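Long-range contacts in ABC transporter, substrate-binding protein (Clostridium perfringens, PDB 4EDP), which probably binds a solute outside the cell membrane and delivers it to the membrane-spanning part of an ABC importer: residues K36-W42 and Q86-L92; V48-V53 and K294-L299; E94-Q99 and F332-N336; P134-L138 and E301-N305; T266-N270 and F282-A286. All coordinates share one frame; numbering follows the deposited sequence. Where two conformers were deposited one is given.

Contact 1: K36-W42 and Q86-L92; sequences KLVVSTW and QIDITYL. With ACT (acetate ion), chain F; ACT (acetate ion), chain E.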
# COMPACT_ATOMS: atom_id res chain seq x y z
N LYS A 36 -18.59 -22.58 7.31
CA LYS A 36 -18.35 -21.84 6.03
C LYS A 36 -17.86 -20.41 6.28
O LYS A 36 -18.50 -19.64 7.01
CB LYS A 36 -19.63 -21.84 5.21
CG LYS A 36 -19.61 -21.09 3.90
CD LYS A 36 -20.95 -21.31 3.19
CE LYS A 36 -21.12 -20.43 1.96
NZ LYS A 36 -20.09 -20.69 0.92
N LEU A 37 -16.73 -20.06 5.67
CA LEU A 37 -16.19 -18.72 5.82
C LEU A 37 -16.18 -18.05 4.45
O LEU A 37 -15.53 -18.55 3.53
CB LEU A 37 -14.77 -18.78 6.40
CG LEU A 37 -14.14 -17.48 6.88
CD1 LEU A 37 -14.91 -16.93 8.08
CD2 LEU A 37 -12.68 -17.70 7.24
N VAL A 38 -16.90 -16.94 4.33
CA VAL A 38 -16.97 -16.20 3.07
C VAL A 38 -15.96 -15.05 3.10
O VAL A 38 -16.02 -14.18 3.97
CB VAL A 38 -18.39 -15.63 2.82
CG1 VAL A 38 -18.43 -14.82 1.53
CG2 VAL A 38 -19.42 -16.77 2.79
N VAL A 39 -15.03 -15.07 2.15
CA VAL A 39 -13.97 -14.07 2.10
C VAL A 39 -14.06 -13.13 0.89
O VAL A 39 -14.07 -13.58 -0.25
CB VAL A 39 -12.60 -14.77 2.03
CG1 VAL A 39 -11.48 -13.74 1.92
CG2 VAL A 39 -12.39 -15.70 3.23
N SER A 40 -14.15 -11.83 1.15
CA SER A 40 -14.17 -10.82 0.09
C SER A 40 -12.71 -10.43 -0.19
O SER A 40 -12.03 -9.90 0.69
CB SER A 40 -14.98 -9.60 0.52
OG SER A 40 -14.90 -8.56 -0.44
N THR A 41 -12.24 -10.69 -1.41
CA THR A 41 -10.85 -10.40 -1.76
C THR A 41 -10.67 -10.25 -3.28
O THR A 41 -11.61 -10.46 -4.04
CB THR A 41 -9.91 -11.50 -1.23
OG1 THR A 41 -8.54 -11.07 -1.29
CG2 THR A 41 -10.10 -12.81 -2.01
N TRP A 42 -9.47 -9.86 -3.70
CA TRP A 42 -9.17 -9.67 -5.12
C TRP A 42 -9.11 -10.99 -5.88
O TRP A 42 -9.55 -11.08 -7.03
CB TRP A 42 -7.83 -8.95 -5.30
CG TRP A 42 -7.77 -7.62 -4.61
CD1 TRP A 42 -8.20 -6.42 -5.09
CD2 TRP A 42 -7.24 -7.36 -3.30
NE1 TRP A 42 -7.98 -5.43 -4.16
CE2 TRP A 42 -7.38 -5.98 -3.06
CE3 TRP A 42 -6.66 -8.16 -2.31
CZ2 TRP A 42 -6.97 -5.39 -1.87
CZ3 TRP A 42 -6.24 -7.56 -1.13
CH2 TRP A 42 -6.40 -6.19 -0.92
N GLN A 86 -23.36 -11.44 3.13
CA GLN A 86 -22.99 -12.71 3.78
C GLN A 86 -21.47 -12.85 3.96
O GLN A 86 -20.96 -13.91 4.32
CB GLN A 86 -23.49 -13.88 2.95
CG GLN A 86 -24.95 -13.71 2.54
CD GLN A 86 -25.58 -14.99 2.07
OE1 GLN A 86 -25.85 -15.89 2.87
NE2 GLN A 86 -25.90 -15.06 0.78
N ILE A 87 -20.75 -11.77 3.69
CA ILE A 87 -19.30 -11.76 3.83
C ILE A 87 -18.89 -11.79 5.31
O ILE A 87 -19.49 -11.09 6.14
CB ILE A 87 -18.71 -10.52 3.11
CG1 ILE A 87 -19.00 -10.59 1.61
CG2 ILE A 87 -17.21 -10.40 3.35
CD1 ILE A 87 -18.51 -9.40 0.84
N ASP A 88 -17.89 -12.60 5.64
CA ASP A 88 -17.36 -12.74 7.00
C ASP A 88 -16.09 -11.87 7.19
O ASP A 88 -15.94 -11.15 8.18
CB ASP A 88 -17.04 -14.20 7.29
CG ASP A 88 -18.30 -15.07 7.34
OD1 ASP A 88 -19.22 -14.73 8.13
OD2 ASP A 88 -18.36 -16.11 6.64
N ILE A 89 -15.17 -11.98 6.25
CA ILE A 89 -13.97 -11.16 6.34
C ILE A 89 -13.68 -10.50 5.01
O ILE A 89 -13.95 -11.06 3.95
CB ILE A 89 -12.74 -11.91 6.84
CG1 ILE A 89 -12.32 -12.99 5.88
CG2 ILE A 89 -12.96 -12.46 8.26
CD1 ILE A 89 -10.91 -13.40 6.13
N THR A 90 -13.09 -9.31 5.10
CA THR A 90 -12.83 -8.50 3.94
C THR A 90 -11.40 -8.00 3.83
O THR A 90 -10.86 -7.37 4.75
CB THR A 90 -13.75 -7.26 3.99
OG1 THR A 90 -15.13 -7.69 3.99
CG2 THR A 90 -13.50 -6.32 2.82
N TYR A 91 -10.79 -8.31 2.69
CA TYR A 91 -9.43 -7.86 2.36
C TYR A 91 -9.54 -6.58 1.51
O TYR A 91 -10.23 -6.57 0.48
CB TYR A 91 -8.68 -8.89 1.50
CG TYR A 91 -8.05 -10.10 2.17
CD1 TYR A 91 -8.80 -11.18 2.58
CD2 TYR A 91 -6.67 -10.19 2.30
CE1 TYR A 91 -8.19 -12.31 3.15
CE2 TYR A 91 -6.06 -11.29 2.86
CZ TYR A 91 -6.83 -12.35 3.29
OH TYR A 91 -6.22 -13.45 3.83
N LEU A 92 -8.89 -5.49 1.93
CA LEU A 92 -8.89 -4.23 1.19
C LEU A 92 -7.60 -3.46 1.41
O LEU A 92 -6.88 -3.68 2.40
CB LEU A 92 -10.03 -3.29 1.65
CG LEU A 92 -11.50 -3.67 1.40
CD1 LEU A 92 -12.45 -2.82 2.25
CD2 LEU A 92 -11.80 -3.55 -0.09
C ACT F . -5.59 -11.56 -2.91
O ACT F . -5.05 -11.28 -4.01
OXT ACT F . -6.80 -11.91 -2.97
CH3 ACT F . -4.84 -11.48 -1.61
C ACT E . -2.86 -13.25 2.69
O ACT E . -3.59 -13.54 3.68
OXT ACT E . -1.64 -13.04 2.94
CH3 ACT E . -3.39 -13.17 1.29

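Contact 2: V48-V53 and K294-L299; sequences VLKETV and KTAKAL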
# COMPACT_ATOMS: atom_id res chain seq x y z
N VAL A 48 -2.78 -20.07 -6.61
CA VAL A 48 -1.70 -19.99 -5.64
C VAL A 48 -2.24 -19.51 -4.30
O VAL A 48 -1.86 -20.01 -3.24
CB VAL A 48 -0.60 -19.03 -6.12
CG1 VAL A 48 0.53 -18.98 -5.10
CG2 VAL A 48 -0.08 -19.47 -7.48
N LEU A 49 -3.14 -18.53 -4.35
CA LEU A 49 -3.74 -17.97 -3.16
C LEU A 49 -4.50 -19.04 -2.37
O LEU A 49 -4.35 -19.17 -1.15
CB LEU A 49 -4.68 -16.84 -3.57
CG LEU A 49 -5.36 -16.06 -2.47
CD1 LEU A 49 -4.32 -15.44 -1.52
CD2 LEU A 49 -6.24 -14.97 -3.09
N LYS A 50 -5.32 -19.81 -3.08
CA LYS A 50 -6.07 -20.89 -2.46
C LYS A 50 -5.13 -21.94 -1.89
O LYS A 50 -5.29 -22.41 -0.77
CB LYS A 50 -6.99 -21.55 -3.49
CG LYS A 50 -8.24 -20.77 -3.85
CD LYS A 50 -8.93 -21.43 -5.04
CE LYS A 50 -10.37 -20.97 -5.19
NZ LYS A 50 -10.49 -19.49 -5.19
N GLU A 51 -4.14 -22.32 -2.69
CA GLU A 51 -3.16 -23.33 -2.31
C GLU A 51 -2.33 -22.94 -1.09
O GLU A 51 -2.11 -23.74 -0.18
CB GLU A 51 -2.23 -23.57 -3.51
CG GLU A 51 -1.11 -24.54 -3.25
CD GLU A 51 -0.18 -24.68 -4.46
OE1 GLU A 51 -0.45 -24.03 -5.50
OE2 GLU A 51 0.81 -25.41 -4.36
N THR A 52 -1.89 -21.69 -1.08
CA THR A 52 -1.02 -21.18 -0.03
C THR A 52 -1.70 -20.74 1.25
O THR A 52 -1.22 -21.04 2.34
CB THR A 52 -0.24 -19.96 -0.57
OG1 THR A 52 0.51 -20.35 -1.73
CG2 THR A 52 0.70 -19.38 0.50
N VAL A 53 -2.83 -20.05 1.12
CA VAL A 53 -3.52 -19.49 2.27
C VAL A 53 -4.82 -20.16 2.74
O VAL A 53 -4.92 -20.63 3.88
CB VAL A 53 -3.85 -18.00 1.97
CG1 VAL A 53 -4.66 -17.37 3.11
CG2 VAL A 53 -2.56 -17.22 1.73
N LYS A 294 5.23 -17.96 3.93
CA LYS A 294 4.69 -18.59 2.72
C LYS A 294 4.21 -17.58 1.69
O LYS A 294 4.49 -17.73 0.50
CB LYS A 294 3.56 -19.57 3.06
CG LYS A 294 4.04 -20.80 3.83
CD LYS A 294 2.90 -21.70 4.30
CE LYS A 294 2.12 -22.33 3.15
NZ LYS A 294 1.01 -23.20 3.67
N THR A 295 3.48 -16.55 2.13
CA THR A 295 2.95 -15.55 1.20
C THR A 295 4.03 -14.62 0.63
O THR A 295 3.90 -14.12 -0.49
CB THR A 295 1.78 -14.74 1.81
OG1 THR A 295 2.20 -14.15 3.04
CG2 THR A 295 0.60 -15.66 2.07
N ALA A 296 5.10 -14.40 1.40
CA ALA A 296 6.22 -13.58 0.94
C ALA A 296 6.86 -14.29 -0.26
O ALA A 296 7.15 -13.69 -1.29
CB ALA A 296 7.24 -13.45 2.05
N LYS A 297 7.04 -15.60 -0.10
CA LYS A 297 7.66 -16.43 -1.14
C LYS A 297 6.76 -16.73 -2.32
O LYS A 297 7.20 -16.66 -3.48
CB LYS A 297 8.11 -17.75 -0.51
CG LYS A 297 9.10 -17.60 0.63
CD LYS A 297 9.39 -18.93 1.29
CE LYS A 297 10.22 -18.74 2.55
NZ LYS A 297 10.46 -20.02 3.24
N ALA A 298 5.51 -17.09 -2.06
CA ALA A 298 4.60 -17.49 -3.13
C ALA A 298 3.83 -16.36 -3.80
O ALA A 298 3.54 -16.44 -5.00
CB ALA A 298 3.62 -18.54 -2.61
N LEU A 299 3.50 -15.32 -3.04
CA LEU A 299 2.69 -14.23 -3.57
C LEU A 299 3.37 -12.86 -3.56
O LEU A 299 2.73 -11.85 -3.84
CB LEU A 299 1.39 -14.13 -2.75
CG LEU A 299 0.47 -15.35 -2.75
CD1 LEU A 299 -0.66 -15.18 -1.73
CD2 LEU A 299 -0.07 -15.59 -4.16
O HOH W 1 0.31 -24.58 1.62

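Contact 3: E94-Q99 and F332-N336; sequences ESFAEQ and FKFVN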
# COMPACT_ATOMS: atom_id res chain seq x y z
N GLU A 94 -5.77 -0.32 2.68
CA GLU A 94 -6.17 0.46 3.86
C GLU A 94 -7.07 1.67 3.53
O GLU A 94 -8.02 1.96 4.28
CB GLU A 94 -4.93 0.93 4.64
CG GLU A 94 -5.32 1.59 5.95
CD GLU A 94 -4.18 2.21 6.72
OE1 GLU A 94 -3.05 2.29 6.19
OE2 GLU A 94 -4.45 2.64 7.86
N SER A 95 -6.79 2.37 2.43
CA SER A 95 -7.59 3.56 2.05
C SER A 95 -9.07 3.21 1.91
O SER A 95 -9.93 3.99 2.31
CB SER A 95 -7.10 4.20 0.74
OG SER A 95 -7.29 3.33 -0.35
N PHE A 96 -9.35 2.04 1.35
CA PHE A 96 -10.71 1.55 1.19
C PHE A 96 -11.23 0.97 2.49
O PHE A 96 -12.40 1.17 2.83
CB PHE A 96 -10.80 0.49 0.07
CG PHE A 96 -10.63 1.06 -1.30
CD1 PHE A 96 -11.72 1.53 -2.01
CD2 PHE A 96 -9.38 1.12 -1.89
CE1 PHE A 96 -11.57 2.05 -3.28
CE2 PHE A 96 -9.23 1.65 -3.15
CZ PHE A 96 -10.33 2.12 -3.85
N ALA A 97 -10.37 0.28 3.24
CA ALA A 97 -10.81 -0.28 4.52
C ALA A 97 -11.33 0.83 5.43
O ALA A 97 -12.34 0.65 6.10
CB ALA A 97 -9.69 -1.07 5.20
N GLU A 98 -10.64 1.97 5.43
CA GLU A 98 -11.03 3.10 6.28
C GLU A 98 -12.42 3.63 5.89
O GLU A 98 -13.19 4.08 6.75
CB GLU A 98 -9.95 4.20 6.22
CG GLU A 98 -10.14 5.34 7.22
CD GLU A 98 -11.33 6.25 6.90
OE1 GLU A 98 -11.68 6.37 5.71
OE2 GLU A 98 -11.89 6.87 7.83
N GLN A 99 -12.76 3.58 4.61
CA GLN A 99 -14.08 4.00 4.17
C GLN A 99 -15.13 3.03 4.72
O GLN A 99 -16.23 3.44 5.06
CB GLN A 99 -14.15 4.06 2.66
CG GLN A 99 -13.13 4.96 2.06
CD GLN A 99 -13.26 5.02 0.57
OE1 GLN A 99 -14.35 5.24 0.04
NE2 GLN A 99 -12.15 4.83 -0.12
N PHE A 332 -5.12 7.52 7.08
CA PHE A 332 -6.22 7.54 6.11
C PHE A 332 -7.56 8.06 6.62
O PHE A 332 -8.43 8.45 5.84
CB PHE A 332 -6.33 6.22 5.36
CG PHE A 332 -5.32 6.10 4.29
CD1 PHE A 332 -5.53 6.72 3.07
CD2 PHE A 332 -4.14 5.43 4.50
CE1 PHE A 332 -4.60 6.64 2.08
CE2 PHE A 332 -3.20 5.36 3.53
CZ PHE A 332 -3.42 5.97 2.31
N LYS A 333 -7.73 8.09 7.94
CA LYS A 333 -8.93 8.67 8.48
C LYS A 333 -8.89 10.15 8.09
O LYS A 333 -9.88 10.72 7.60
CB LYS A 333 -9.00 8.52 10.00
CG LYS A 333 -10.33 8.99 10.58
CD LYS A 333 -10.50 8.71 12.07
CE LYS A 333 -11.88 9.17 12.51
NZ LYS A 333 -12.21 8.84 13.92
N PHE A 334 -7.74 10.79 8.30
CA PHE A 334 -7.59 12.19 7.95
C PHE A 334 -7.58 12.42 6.44
O PHE A 334 -8.33 13.25 5.93
CB PHE A 334 -6.33 12.82 8.55
CG PHE A 334 -6.13 14.24 8.11
CD1 PHE A 334 -6.84 15.27 8.70
CD2 PHE A 334 -5.31 14.53 7.03
CE1 PHE A 334 -6.69 16.58 8.24
CE2 PHE A 334 -5.16 15.84 6.57
CZ PHE A 334 -5.85 16.85 7.17
N VAL A 335 -6.76 11.66 5.72
CA VAL A 335 -6.62 11.83 4.27
C VAL A 335 -7.95 11.64 3.54
O VAL A 335 -8.30 12.43 2.66
CB VAL A 335 -5.49 10.94 3.71
CG1 VAL A 335 -5.56 10.86 2.18
CG2 VAL A 335 -4.09 11.48 4.18
N ASN A 336 -8.69 10.59 3.88
CA ASN A 336 -9.97 10.37 3.23
C ASN A 336 -10.93 11.54 3.48
O ASN A 336 -11.78 11.82 2.63
CB ASN A 336 -10.60 9.03 3.61
CG ASN A 336 -9.91 7.86 2.94
OD1 ASN A 336 -9.11 8.04 2.03
ND2 ASN A 336 -10.22 6.65 3.39
O HOH W 2 -4.33 5.12 8.43
O HOH W 3 -12.44 9.74 7.16

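Contact 4: P134-L138 and E301-N305; sequences PAYTL and ESPVN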
# COMPACT_ATOMS: atom_id res chain seq x y z
N PRO A 134 -6.29 -5.37 11.03
CA PRO A 134 -4.85 -5.13 10.98
C PRO A 134 -4.25 -5.27 9.59
O PRO A 134 -4.83 -5.96 8.72
CB PRO A 134 -4.28 -6.26 11.85
CG PRO A 134 -5.23 -7.39 11.66
CD PRO A 134 -6.60 -6.75 11.46
N ALA A 135 -3.12 -4.62 9.36
CA ALA A 135 -2.38 -4.83 8.11
C ALA A 135 -1.85 -6.25 8.13
O ALA A 135 -1.37 -6.69 9.15
CB ALA A 135 -1.18 -3.89 8.02
N TYR A 136 -1.92 -6.95 6.99
CA TYR A 136 -1.33 -8.29 6.87
C TYR A 136 -0.13 -8.24 5.89
O TYR A 136 0.62 -9.22 5.77
CB TYR A 136 -2.36 -9.35 6.38
CG TYR A 136 -2.82 -9.10 4.98
CD1 TYR A 136 -3.85 -8.21 4.71
CD2 TYR A 136 -2.18 -9.69 3.90
CE1 TYR A 136 -4.25 -7.93 3.42
CE2 TYR A 136 -2.58 -9.43 2.60
CZ TYR A 136 -3.61 -8.55 2.37
OH TYR A 136 -4.00 -8.26 1.07
N THR A 137 0.02 -7.14 5.16
CA THR A 137 1.13 -6.95 4.25
C THR A 137 1.35 -5.46 4.10
O THR A 137 0.48 -4.64 4.48
CB THR A 137 0.88 -7.59 2.86
OG1 THR A 137 2.09 -7.62 2.10
CG2 THR A 137 -0.20 -6.79 2.06
N LEU A 138 2.50 -5.10 3.55
CA LEU A 138 2.86 -3.70 3.32
C LEU A 138 3.62 -3.57 2.01
O LEU A 138 4.09 -4.56 1.46
CB LEU A 138 3.71 -3.17 4.49
CG LEU A 138 5.10 -3.80 4.72
CD1 LEU A 138 6.16 -3.28 3.73
CD2 LEU A 138 5.59 -3.52 6.15
N GLU A 301 4.22 -11.00 -1.14
CA GLU A 301 3.63 -10.10 -0.14
C GLU A 301 4.68 -9.78 0.91
O GLU A 301 5.20 -10.69 1.57
CB GLU A 301 2.40 -10.71 0.53
CG GLU A 301 1.21 -10.84 -0.40
CD GLU A 301 -0.02 -11.46 0.25
OE1 GLU A 301 0.04 -11.86 1.44
OE2 GLU A 301 -1.05 -11.56 -0.44
N SER A 302 5.02 -8.51 1.04
CA SER A 302 5.98 -8.08 2.04
C SER A 302 5.36 -8.37 3.42
O SER A 302 4.19 -8.05 3.66
CB SER A 302 6.32 -6.60 1.93
OG SER A 302 7.00 -6.28 0.72
N PRO A 303 6.14 -8.94 4.32
CA PRO A 303 5.59 -9.31 5.61
C PRO A 303 5.45 -8.18 6.61
O PRO A 303 6.20 -7.19 6.57
CB PRO A 303 6.60 -10.31 6.14
CG PRO A 303 7.91 -9.87 5.51
CD PRO A 303 7.53 -9.41 4.15
N VAL A 304 4.45 -8.31 7.48
CA VAL A 304 4.30 -7.38 8.60
C VAL A 304 4.79 -8.06 9.88
O VAL A 304 4.99 -7.39 10.90
CB VAL A 304 2.84 -6.88 8.80
CG1 VAL A 304 2.36 -6.07 7.58
CG2 VAL A 304 1.88 -8.05 9.11
N ASN A 305 4.98 -9.38 9.85
CA ASN A 305 5.45 -10.12 11.01
C ASN A 305 6.97 -10.00 11.07
O ASN A 305 7.66 -10.49 10.18
CB ASN A 305 4.97 -11.59 10.94
CG ASN A 305 5.35 -12.39 12.18
OD1 ASN A 305 6.49 -12.32 12.67
ND2 ASN A 305 4.42 -13.23 12.65
O HOH W 4 1.31 -11.49 4.12
O HOH W 5 -1.93 -8.56 -0.97
O HOH W 6 2.92 -6.69 -0.34

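Contact 5: T266-N270 and F282-A286; sequences TININ and FINYA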
# COMPACT_ATOMS: atom_id res chain seq x y z
N THR A 266 -5.27 -4.54 4.56
CA THR A 266 -5.73 -5.03 5.84
C THR A 266 -6.85 -6.04 5.72
O THR A 266 -7.44 -6.19 4.66
CB THR A 266 -6.28 -3.85 6.69
OG1 THR A 266 -7.49 -3.35 6.10
CG2 THR A 266 -5.26 -2.72 6.83
N ILE A 267 -7.14 -6.74 6.82
CA ILE A 267 -8.25 -7.70 6.85
C ILE A 267 -9.18 -7.28 7.98
O ILE A 267 -8.74 -7.11 9.13
CB ILE A 267 -7.82 -9.15 7.15
CG1 ILE A 267 -6.69 -9.60 6.24
CG2 ILE A 267 -9.03 -10.11 7.05
CD1 ILE A 267 -6.09 -10.96 6.61
N ASN A 268 -10.45 -7.10 7.65
CA ASN A 268 -11.50 -6.73 8.60
C ASN A 268 -12.56 -7.80 8.76
O ASN A 268 -12.78 -8.63 7.85
CB ASN A 268 -12.17 -5.44 8.12
CG ASN A 268 -11.42 -4.23 8.53
OD1 ASN A 268 -11.59 -3.76 9.66
ND2 ASN A 268 -10.60 -3.68 7.62
N ILE A 269 -13.22 -7.79 9.91
CA ILE A 269 -14.33 -8.68 10.16
C ILE A 269 -15.62 -7.90 9.93
O ILE A 269 -15.83 -6.83 10.51
CB ILE A 269 -14.34 -9.24 11.61
CG1 ILE A 269 -13.09 -10.09 11.87
CG2 ILE A 269 -15.60 -10.09 11.83
CD1 ILE A 269 -13.04 -10.74 13.27
N ASN A 270 -16.48 -8.41 9.06
CA ASN A 270 -17.74 -7.73 8.79
C ASN A 270 -18.69 -7.80 9.98
O ASN A 270 -18.85 -8.83 10.61
CB ASN A 270 -18.41 -8.26 7.53
CG ASN A 270 -17.58 -8.02 6.32
OD1 ASN A 270 -16.43 -8.47 6.24
ND2 ASN A 270 -18.15 -7.30 5.34
N PHE A 282 -8.96 -16.85 11.65
CA PHE A 282 -8.35 -16.66 10.36
C PHE A 282 -7.39 -15.47 10.32
O PHE A 282 -6.30 -15.57 9.75
CB PHE A 282 -9.39 -16.50 9.25
CG PHE A 282 -8.76 -16.36 7.91
CD1 PHE A 282 -8.46 -17.48 7.15
CD2 PHE A 282 -8.38 -15.13 7.43
CE1 PHE A 282 -7.83 -17.36 5.93
CE2 PHE A 282 -7.75 -15.00 6.21
CZ PHE A 282 -7.48 -16.11 5.46
N ILE A 283 -7.78 -14.35 10.93
CA ILE A 283 -6.90 -13.16 10.93
C ILE A 283 -5.61 -13.50 11.67
O ILE A 283 -4.50 -13.17 11.22
CB ILE A 283 -7.60 -11.91 11.50
CG1 ILE A 283 -8.77 -11.52 10.58
CG2 ILE A 283 -6.60 -10.73 11.67
CD1 ILE A 283 -9.57 -10.28 11.03
N ASN A 284 -5.76 -14.17 12.81
CA ASN A 284 -4.60 -14.59 13.60
C ASN A 284 -3.69 -15.50 12.77
O ASN A 284 -2.46 -15.39 12.82
CB ASN A 284 -5.04 -15.29 14.89
CG ASN A 284 -3.89 -15.51 15.84
OD1 ASN A 284 -3.19 -14.57 16.20
ND2 ASN A 284 -3.71 -16.74 16.26
N TYR A 285 -4.30 -16.38 11.99
CA TYR A 285 -3.57 -17.27 11.09
C TYR A 285 -2.83 -16.48 10.00
O TYR A 285 -1.64 -16.74 9.73
CB TYR A 285 -4.57 -18.27 10.49
CG TYR A 285 -4.16 -19.02 9.25
CD1 TYR A 285 -3.40 -20.19 9.32
CD2 TYR A 285 -4.60 -18.60 8.00
CE1 TYR A 285 -3.05 -20.91 8.16
CE2 TYR A 285 -4.26 -19.30 6.85
CZ TYR A 285 -3.49 -20.45 6.94
OH TYR A 285 -3.16 -21.13 5.78
N ALA A 286 -3.52 -15.50 9.41
CA ALA A 286 -2.91 -14.69 8.33
C ALA A 286 -1.67 -13.90 8.81
O ALA A 286 -0.77 -13.59 8.01
CB ALA A 286 -3.96 -13.75 7.72

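Contact 1: K36-W42 and Q86-L92
The Trp42 and Tyr91 side chains cross at about a right angle: Trp42 CZ3 touches Tyr91 CB at 3.8 Å, and the carbonyl oxygen of Tyr91 lies over one face of the indole, toward its rim. An acetate, probably from the crystallisation liquor, sits at the indole edge and takes a hydrogen bond from Thr41 OG1; a second, at the Tyr91 ring edge, is bonded by Tyr91 OH. Along the backbones the strands run parallel, with Ser40 N bonded to Ile89 O (2.9 Å) and Tyr91 N to Ser40 O (2.8 Å). Val38 O accepts from both Asp88 N and Ile89 N, while Asp88 OD2 receives Val38 N through its anti lone pair, nearly straight (2.9 Å, 176°); Ser273 and Asn275 hold OD1. Val39 CG2 and Ile89 CG1 pack side by side. Strand 37-41 lies between strands 65-69 and 89-93, parallel to both, in the alpha/beta lobe, with helix 276-286 over the Val39 and Ile89 face and helix 72-81 against Ser40 and Ile87.

Contact 2: V48-V53 and K294-L299
With CG anti to its carbonyl carbon (chi1 -60°), Leu299 sends its methyls to different partners: CD2 touches Val48 CG1 at 3.6 Å as the two side chains slide past each other in opposite directions, and CD1 meets Leu49 CD1 at 3.7 Å, where the leucines cross at about a right angle. Thr52 (chi1 -58°) turns its methyl toward the other helix, placing CG2 3.8 Å from Lys294 CB, and its hydroxyl back to its own helix, where OG1 donates to Val48 O at 2.8 Å. Val48 O also receives Thr52 N, the two donors arriving from opposite faces of the carbonyl plane. The segments belong to helices 46-61 and 289-299 and run roughly antiparallel, at 156° with axes 10.3 Å apart, as a helix pair on the outside of the lobe that carries the N-terminal strand. On the buried side, near the Lys294 end, Val53 CG2 presses on Thr295 CG2 at 3.5 Å, while Thr295 OG1 bonds to Val291 O. Toward solvent, Lys294 bends at chi3; its NZ makes a weak bond to Thr52 O (3.4 Å) and a shorter one to a water (2.6 Å) that donates to Glu51 O. Ala298 CB rests against both Val48 CG1 and Thr52 OG1.

Contact 3: E94-Q99 and F332-N336
Phe332 and Ser95 form the tight part of this helix crossing: Ser95 CA lies over one face of the ring, toward its rim, and Ser95 CB touches Phe332 CE1 at 3.7 Å. Beside them Asn336 ND2 makes two bonds. One runs to Ser95 O (2.9 Å), in the carbonyl plane on a lone pair; in one deposited conformer, the other meets Glu98 OE1 (2.8 Å) on its anti side, 31° out of the carboxylate plane. Both acceptors lie close to the amide plane, which would fix its rotation. Glu98 bends at chi2 (-71°) to bring its carboxylate there. Water bridges the looser side: one links Glu94 OE2 to Phe332 N, another Glu98 OE2 to Lys333 O, while the extended Lys333 chain leads away. Segments 94-99 and 332-336 cross at 81°, setting helix 94-103 against the start of the C-terminal helix 332-350. Glu98 OE2 and Lys333 NZ stay 6.4 Å apart without pairing; both direct hydrogen bonds come from the neutral Asn336 amide, with the carboxylates partly hydrated.

Contact 4: P134-L138 and E301-N305
Thr137 and Ser302 make the main direct polar link: Thr137 OG1 donates to Ser302 O at 2.7 Å, the donor tilted 17° from the carbonyl plane. The threonine hydroxyl stands anti to the backbone nitrogen (chi1 -168°), which carries it across to the loop. Leu138 N adds a weak bond of 3.4 Å to Ser302 O, and Thr137 CA makes a CA-H...O contact with the same oxygen. Ser302 OG turns elsewhere and accepts from Thr319 N. Water-mediated links come next. One water donates to Thr137 OG1, accepts from Ser302 N and lies within bonding distance of Leu138 O; others connect the Glu301 carboxylate with Tyr136 O and, weakly on the glutamate side, with Tyr136 OH. Glu301 OE1 also lies at the edge of the Tyr136 ring, 3.8 Å from CE2, with carboxylate and ring planes 61° apart. The Val304 methyls pack on the backbone, CG1 3.5 Å from Thr137 N and CG2 3.5 Å from Ala135 O, a buried oxygen for which the model holds no partner; its apolar neighbours, Ala135 CB and Leu138 CD2, lie farther from CG1. Leu138 CD1 packs on Ser302 CB at 3.8 Å. The chain turns a corner at Tyr136 in the long strand 135-145, and the loop after helix 289-299 lies along it, consistent with a chain passing between the lobes of a two-lobed periplasmic-binding-protein fold.

Contact 5: T266-N270 and F282-A286
Strand 266-269 and helix 282-286 run almost antiparallel, at 167° with axes 9.7 Å apart, and Ile267 and Ile283 are the residues whose CA atoms come nearest. This is helix-on-sheet packing of the alpha/beta kind found in periplasmic-binding-protein lobes: the chain leaves the sheet after the strand, turns, and helix 276-286 folds back across the sheet face. The contact is buried and made by apolar side chains. Ile267 and Ile283 slide past each other in opposite directions, with Ile267 CG2 3.8 Å from Ile283 CG1. With CG1 anti to its carbonyl carbon (chi1 -64°) and an extended end (chi2 180°), Ile283 reaches over the strand, where its CD1 lies 3.8 Å from Ile267 O and packs on Ile269 CG1 at 3.6 Å; these two side chains meet at a slant. Ile267 CD1 reaches residues one helical turn apart, Ala286 and Phe282, meeting the latter at its ring edge, CE2 4.4 Å away. Phe282 also packs on Ile89 and Tyr91 of the adjoining strand and meets Phe57 edge-to-face, joining this layer to helix 46-61. Asn268 points away from the helix, and its OD1 accepts from Gly133 N. At the helix end Ala286 CB packs 3.7 Å from Ile267 CD1.

In the fold
From the N terminus, strand 37-41 pairs with strand 89-93 in contact 1, closing the first loop. Helix 46-61 starts within that loop and meets helix 289-299 only in contact 2, so contacts 1 and 2 cross. Contact 3 opens after contact 1 has closed and joins helix 94-103 to the C-terminal helix, spanning contacts 4 and 5 entirely and crossing contact 2. Contact 4 joins strand 135-145 to the loop after helix 289-299; it also crosses contact 2 and encloses the short loop of contact 5. Contacts 1, 4 and 5 share one sheet, in which strand 262-269 adjoins both 89-93 and 135-145. Val53 and Tyr285 tie contact 2 to contact 5.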